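Local atomic coordinates of putative Nitroreductase (Anabaena variabilis ATCC 29413, PDB entry 3EO7), a protein that binds flavin mononucleotide and probably acts as an oxidoreductase of the nitroreductase family. Residues N127-C130 and R131-S134; Y223-P226 and L227-G230. All coordinates share one frame; numbering follows the deposited sequence.

Interaction 1: N127-C130 and R131-S134; sequences NYQC and RTHS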
loop_
_atom_site.group_PDB
_atom_site.type_symbol
_atom_site.label_atom_id
_atom_site.label_comp_id
_atom_site.label_asym_id
_atom_site.label_seq_id
_atom_site.Cartn_x
_atom_site.Cartn_y
_atom_site.Cartn_z
ATOM N N ASN A 127 -16.288 10.955 -6.804
ATOM C CA ASN A 127 -15.429 9.895 -7.282
ATOM C C ASN A 127 -14.286 10.533 -8.083
ATOM O O ASN A 127 -14.529 11.378 -8.959
ATOM C CB ASN A 127 -16.192 8.913 -8.164
ATOM C CG ASN A 127 -15.292 7.841 -8.739
ATOM O OD1 ASN A 127 -14.966 7.902 -9.910
ATOM N ND2 ASN A 127 -14.822 6.901 -7.895
ATOM N N TYR A 128 -13.073 10.095 -7.822
ATOM C CA TYR A 128 -11.907 10.561 -8.570
ATOM C C TYR A 128 -11.789 9.813 -9.917
ATOM O O TYR A 128 -11.638 8.608 -9.963
ATOM C CB TYR A 128 -10.602 10.431 -7.745
ATOM C CG TYR A 128 -9.408 10.898 -8.571
ATOM C CD1 TYR A 128 -9.327 12.224 -9.021
ATOM C CD2 TYR A 128 -8.406 10.012 -8.945
ATOM C CE1 TYR A 128 -8.285 12.639 -9.857
ATOM C CE2 TYR A 128 -7.323 10.427 -9.734
ATOM C CZ TYR A 128 -7.278 11.733 -10.195
ATOM O OH TYR A 128 -6.223 12.084 -10.975
ATOM N N GLN A 129 -11.835 10.563 -10.995
ATOM C CA GLN A 129 -11.747 10.021 -12.347
ATOM C C GLN A 129 -10.318 10.186 -12.871
ATOM O O GLN A 129 -9.918 11.278 -13.264
ATOM C CB GLN A 129 -12.714 10.785 -13.236
ATOM C CG GLN A 129 -14.155 10.513 -12.925
ATOM C CD GLN A 129 -14.608 9.202 -13.512
ATOM O OE1 GLN A 129 -14.372 8.939 -14.694
ATOM N NE2 GLN A 129 -15.238 8.362 -12.702
ATOM N N CYS A 130 -9.556 9.109 -12.823
ATOM C CA CYS A 130 -8.171 9.067 -13.291
ATOM C C CYS A 130 -8.062 9.482 -14.751
ATOM O O CYS A 130 -7.131 10.181 -15.127
ATOM C CB CYS A 130 -7.598 7.642 -13.133
ATOM S SG CYS A 130 -7.469 7.040 -11.438
ATOM N N ARG A 131 -9.035 9.090 -15.568
ATOM C CA ARG A 131 -8.954 9.341 -17.015
ATOM C C ARG A 131 -8.933 10.798 -17.423
ATOM O O ARG A 131 -8.307 11.163 -18.408
ATOM C CB ARG A 131 -10.098 8.639 -17.751
ATOM C CG ARG A 131 -9.895 7.154 -17.868
ATOM C CD ARG A 131 -11.173 6.536 -18.400
ATOM N NE ARG A 131 -12.213 6.762 -17.403
ATOM C CZ ARG A 131 -13.491 6.439 -17.534
ATOM N NH1 ARG A 131 -13.913 5.819 -18.632
ATOM N NH2 ARG A 131 -14.331 6.723 -16.535
ATOM N N THR A 132 -9.636 11.630 -16.677
ATOM C CA THR A 132 -9.782 13.023 -17.005
ATOM C C THR A 132 -9.218 13.945 -15.916
ATOM O O THR A 132 -9.243 15.171 -16.058
ATOM C CB THR A 132 -11.281 13.317 -17.207
ATOM O OG1 THR A 132 -12.003 12.911 -16.038
ATOM C CG2 THR A 132 -11.780 12.539 -18.444
ATOM N N HIS A 133 -8.696 13.357 -14.839
ATOM C CA HIS A 133 -8.235 14.145 -13.686
ATOM C C HIS A 133 -9.360 15.115 -13.264
ATOM O O HIS A 133 -9.229 16.360 -13.269
ATOM C CB HIS A 133 -6.908 14.875 -13.909
ATOM C CG HIS A 133 -6.372 15.495 -12.658
ATOM N ND1 HIS A 133 -6.236 14.776 -11.485
ATOM C CD2 HIS A 133 -5.955 16.751 -12.383
ATOM C CE1 HIS A 133 -5.762 15.569 -10.544
ATOM N NE2 HIS A 133 -5.595 16.780 -11.054
ATOM N N SER A 134 -10.492 14.507 -12.934
ATOM C CA SER A 134 -11.672 15.219 -12.490
ATOM C C SER A 134 -12.314 14.488 -11.325
ATOM O O SER A 134 -11.964 13.352 -11.037
ATOM C CB SER A 134 -12.695 15.326 -13.621
ATOM O OG SER A 134 -13.075 14.053 -14.143
HETATM O O HOH W 1 -13.341 10.351 -16.796
HETATM O O HOH W 2 -11.534 7.694 -14.790
#
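Gln129 and Ser134 face each other as an antiparallel hydrogen-bonded pair and close a beta-hairpin between strands 124-129 and 134-139. His133 also faces Gln129, which makes a G1 beta bulge. Its positive phi carries the chain round into the second strand. Gln129 N bonds to Ser134 O at 2.8 Å. In return Ser134 N reaches Gln129 O at 3.3 Å. Gln129 O also takes weak bonds from Thr132 N and His133 N, so one carbonyl gathers three turn amides.

The tight side holds Tyr128 and His133. Tyr128 CG lies anti to its own N (chi1 179°), which carries the phenol so that its end reaches His133. Its OH meets ND1 of His133 at 2.7 Å, and either atom may be the donor. The rings touch rim to rim with planes 78° apart. Helix 66-82 covers this side: Ser75 OG bonds to His133 NE2, and Phe79 and the imidazole form an edge-to-face pair.

The other side is wetter. Here Gln129 and Arg131 run alongside each other, and Arg131 is partly exposed. Arg131 also forms a salt bridge with Glu42. Gln129 NE2 is held by Asn127 OD1 and Lys41 O, which fixes the rotation of the amide. Two waters fill in around its oxygen, one of them also bound to Arg131 N and NE. Gln129 OE1 accepts from Arg131 NH2 at 2.9 Å, on a lone pair in the carbonyl plane.

Interaction 2: Y223-P226 and L227-G230; sequences YIDP and LQEG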
loop_
_atom_site.group_PDB
_atom_site.type_symbol
_atom_site.label_atom_id
_atom_site.label_comp_id
_atom_site.label_asym_id
_atom_site.label_seq_id
_atom_site.Cartn_x
_atom_site.Cartn_y
_atom_site.Cartn_z
ATOM N N TYR A 223 -22.742 4.437 -1.470
ATOM C CA TYR A 223 -23.760 3.890 -2.379
ATOM C C TYR A 223 -23.165 2.918 -3.402
ATOM O O TYR A 223 -23.525 2.924 -4.586
ATOM C CB TYR A 223 -24.579 4.992 -3.049
ATOM C CG TYR A 223 -25.933 4.496 -3.504
ATOM C CD1 TYR A 223 -26.899 4.129 -2.571
ATOM C CD2 TYR A 223 -26.247 4.384 -4.854
ATOM C CE1 TYR A 223 -28.143 3.656 -2.974
ATOM C CE2 TYR A 223 -27.485 3.918 -5.264
ATOM C CZ TYR A 223 -28.421 3.552 -4.320
ATOM O OH TYR A 223 -29.648 3.093 -4.726
ATOM N N ILE A 224 -22.289 2.049 -2.911
ATOM C CA ILE A 224 -21.631 1.054 -3.730
ATOM C C ILE A 224 -22.191 -0.344 -3.418
ATOM O O ILE A 224 -22.716 -0.605 -2.319
ATOM C CB ILE A 224 -20.087 1.097 -3.557
ATOM C CG1 ILE A 224 -19.657 0.786 -2.121
ATOM C CG2 ILE A 224 -19.573 2.434 -4.080
ATOM C CD1 ILE A 224 -18.185 0.704 -1.915
ATOM N N ASP A 225 -22.071 -1.246 -4.379
ATOM C CA ASP A 225 -22.546 -2.615 -4.221
ATOM C C ASP A 225 -21.481 -3.380 -3.451
ATOM O O ASP A 225 -20.417 -3.663 -3.992
ATOM C CB ASP A 225 -22.750 -3.227 -5.617
ATOM C CG ASP A 225 -23.164 -4.656 -5.589
ATOM O OD1 ASP A 225 -23.112 -5.294 -4.538
ATOM O OD2 ASP A 225 -23.507 -5.190 -6.674
ATOM N N PRO A 226 -21.781 -3.811 -2.202
ATOM C CA PRO A 226 -20.736 -4.463 -1.432
ATOM C C PRO A 226 -20.285 -5.859 -1.881
ATOM O O PRO A 226 -19.307 -6.376 -1.354
ATOM C CB PRO A 226 -21.298 -4.477 -0.009
ATOM C CG PRO A 226 -22.659 -4.451 -0.137
ATOM C CD PRO A 226 -23.011 -3.671 -1.412
ATOM N N LEU A 227 -20.993 -6.464 -2.830
ATOM C CA LEU A 227 -20.505 -7.705 -3.417
ATOM C C LEU A 227 -19.462 -7.394 -4.492
ATOM O O LEU A 227 -18.708 -8.286 -4.870
ATOM C CB LEU A 227 -21.616 -8.547 -4.064
ATOM C CG LEU A 227 -22.614 -9.218 -3.145
ATOM C CD1 LEU A 227 -23.584 -10.107 -3.996
ATOM C CD2 LEU A 227 -21.893 -9.997 -2.070
ATOM N N GLN A 228 -19.442 -6.160 -5.007
ATOM C CA GLN A 228 -18.502 -5.786 -6.055
ATOM C C GLN A 228 -17.393 -4.860 -5.583
ATOM O O GLN A 228 -16.310 -4.839 -6.174
ATOM C CB GLN A 228 -19.232 -5.136 -7.245
ATOM C CG GLN A 228 -20.330 -6.034 -7.833
ATOM C CD GLN A 228 -19.808 -7.411 -8.259
ATOM O OE1 GLN A 228 -18.715 -7.512 -8.828
ATOM N NE2 GLN A 228 -20.576 -8.479 -7.969
ATOM N N GLU A 229 -17.637 -4.117 -4.499
ATOM C CA GLU A 229 -16.695 -3.079 -4.098
ATOM C C GLU A 229 -16.820 -2.861 -2.615
ATOM O O GLU A 229 -17.894 -3.028 -2.050
ATOM C CB GLU A 229 -17.020 -1.798 -4.864
ATOM C CG GLU A 229 -16.042 -0.661 -4.707
ATOM C CD GLU A 229 -16.446 0.602 -5.474
ATOM O OE1 GLU A 229 -17.411 0.535 -6.334
ATOM O OE2 GLU A 229 -15.822 1.678 -5.231
ATOM N N GLY A 230 -15.705 -2.590 -1.948
ATOM C CA GLY A 230 -15.775 -2.321 -0.515
ATOM C C GLY A 230 -14.667 -1.421 -0.024
ATOM O O GLY A 230 -13.517 -1.537 -0.436
HETATM O O HOH W 3 -17.896 -4.890 0.437
#
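Asp225 turns its carboxylate anti to its own N (chi1 177°), and this brings OD1 within reach of Leu227 N. Ile224 holds CG1 between its N and carbonyl carbon (chi1 62°), with CD1 directed at Glu229. Leu227 N donates to Asp225 OD1 at 3.0 Å, an Asx turn. The donor comes from above the carboxylate plane. A type I beta-turn starts at the same residue, with Pro226 and Leu227 at its corners. Gln228 N closes it on Asp225 O at 2.9 Å. The next amide follows, and Glu229 N reaches Asp225 O, also at 2.9 Å. The two donors differ in approach: Gln228 N sits above the carbonyl plane, while Glu229 N lies close to the line of the C=O bond.

Helix 215-222 ends in a Schellman motif at Tyr223. The turn at Asp225 then leads into strand 229-239. The outer side, with Asp225, Leu227 and Gln228, is largely exposed. Asp225 and Gln228 lie side by side there, with Asp225 OD2 3.5 Å from Gln228 CG.

The inner side is buried. Ile224 and the extended chain of Glu229 cross at about a right angle. CD1 of Ile224 rests 3.8 Å from Glu229 CG, and its CG2 lies 3.7 Å from Glu229 OE1. The buried carboxylate is well supplied with partners: Lys41 pairs with OE1, while Thr167 and Tyr112 bond to OE2.

Behind the turn, a water lies near both Pro226 O and Glu229 O, and His276 NE2 also bonds to Pro226 O. Pro226 CA approaches Glu229 O at 3.2 Å, a CA-H...O contact with 166° at the hydrogen.

Both interactions are local turns that serve the same seven-stranded antiparallel sheet. Interaction 1 joins two neighbouring strands, 124-129 and 134-139. Interaction 2 leads from a helix into strand 229-239, which is separated from 124-129 by strands 109-115 and 162-169. Interaction 1 is mostly buried; interaction 2 is split between an exposed outer side and a buried inner side. In the hairpin the side-chain bonds are phenol to imidazole and amide to guanidinium, whereas a carboxylate accepts from a backbone amide inside the second turn. The nearest atoms of interactions 1 and 2 are about 6 Å apart and do not touch. Lys41 links them: its O accepts from Gln129, and its NZ pairs with Glu229.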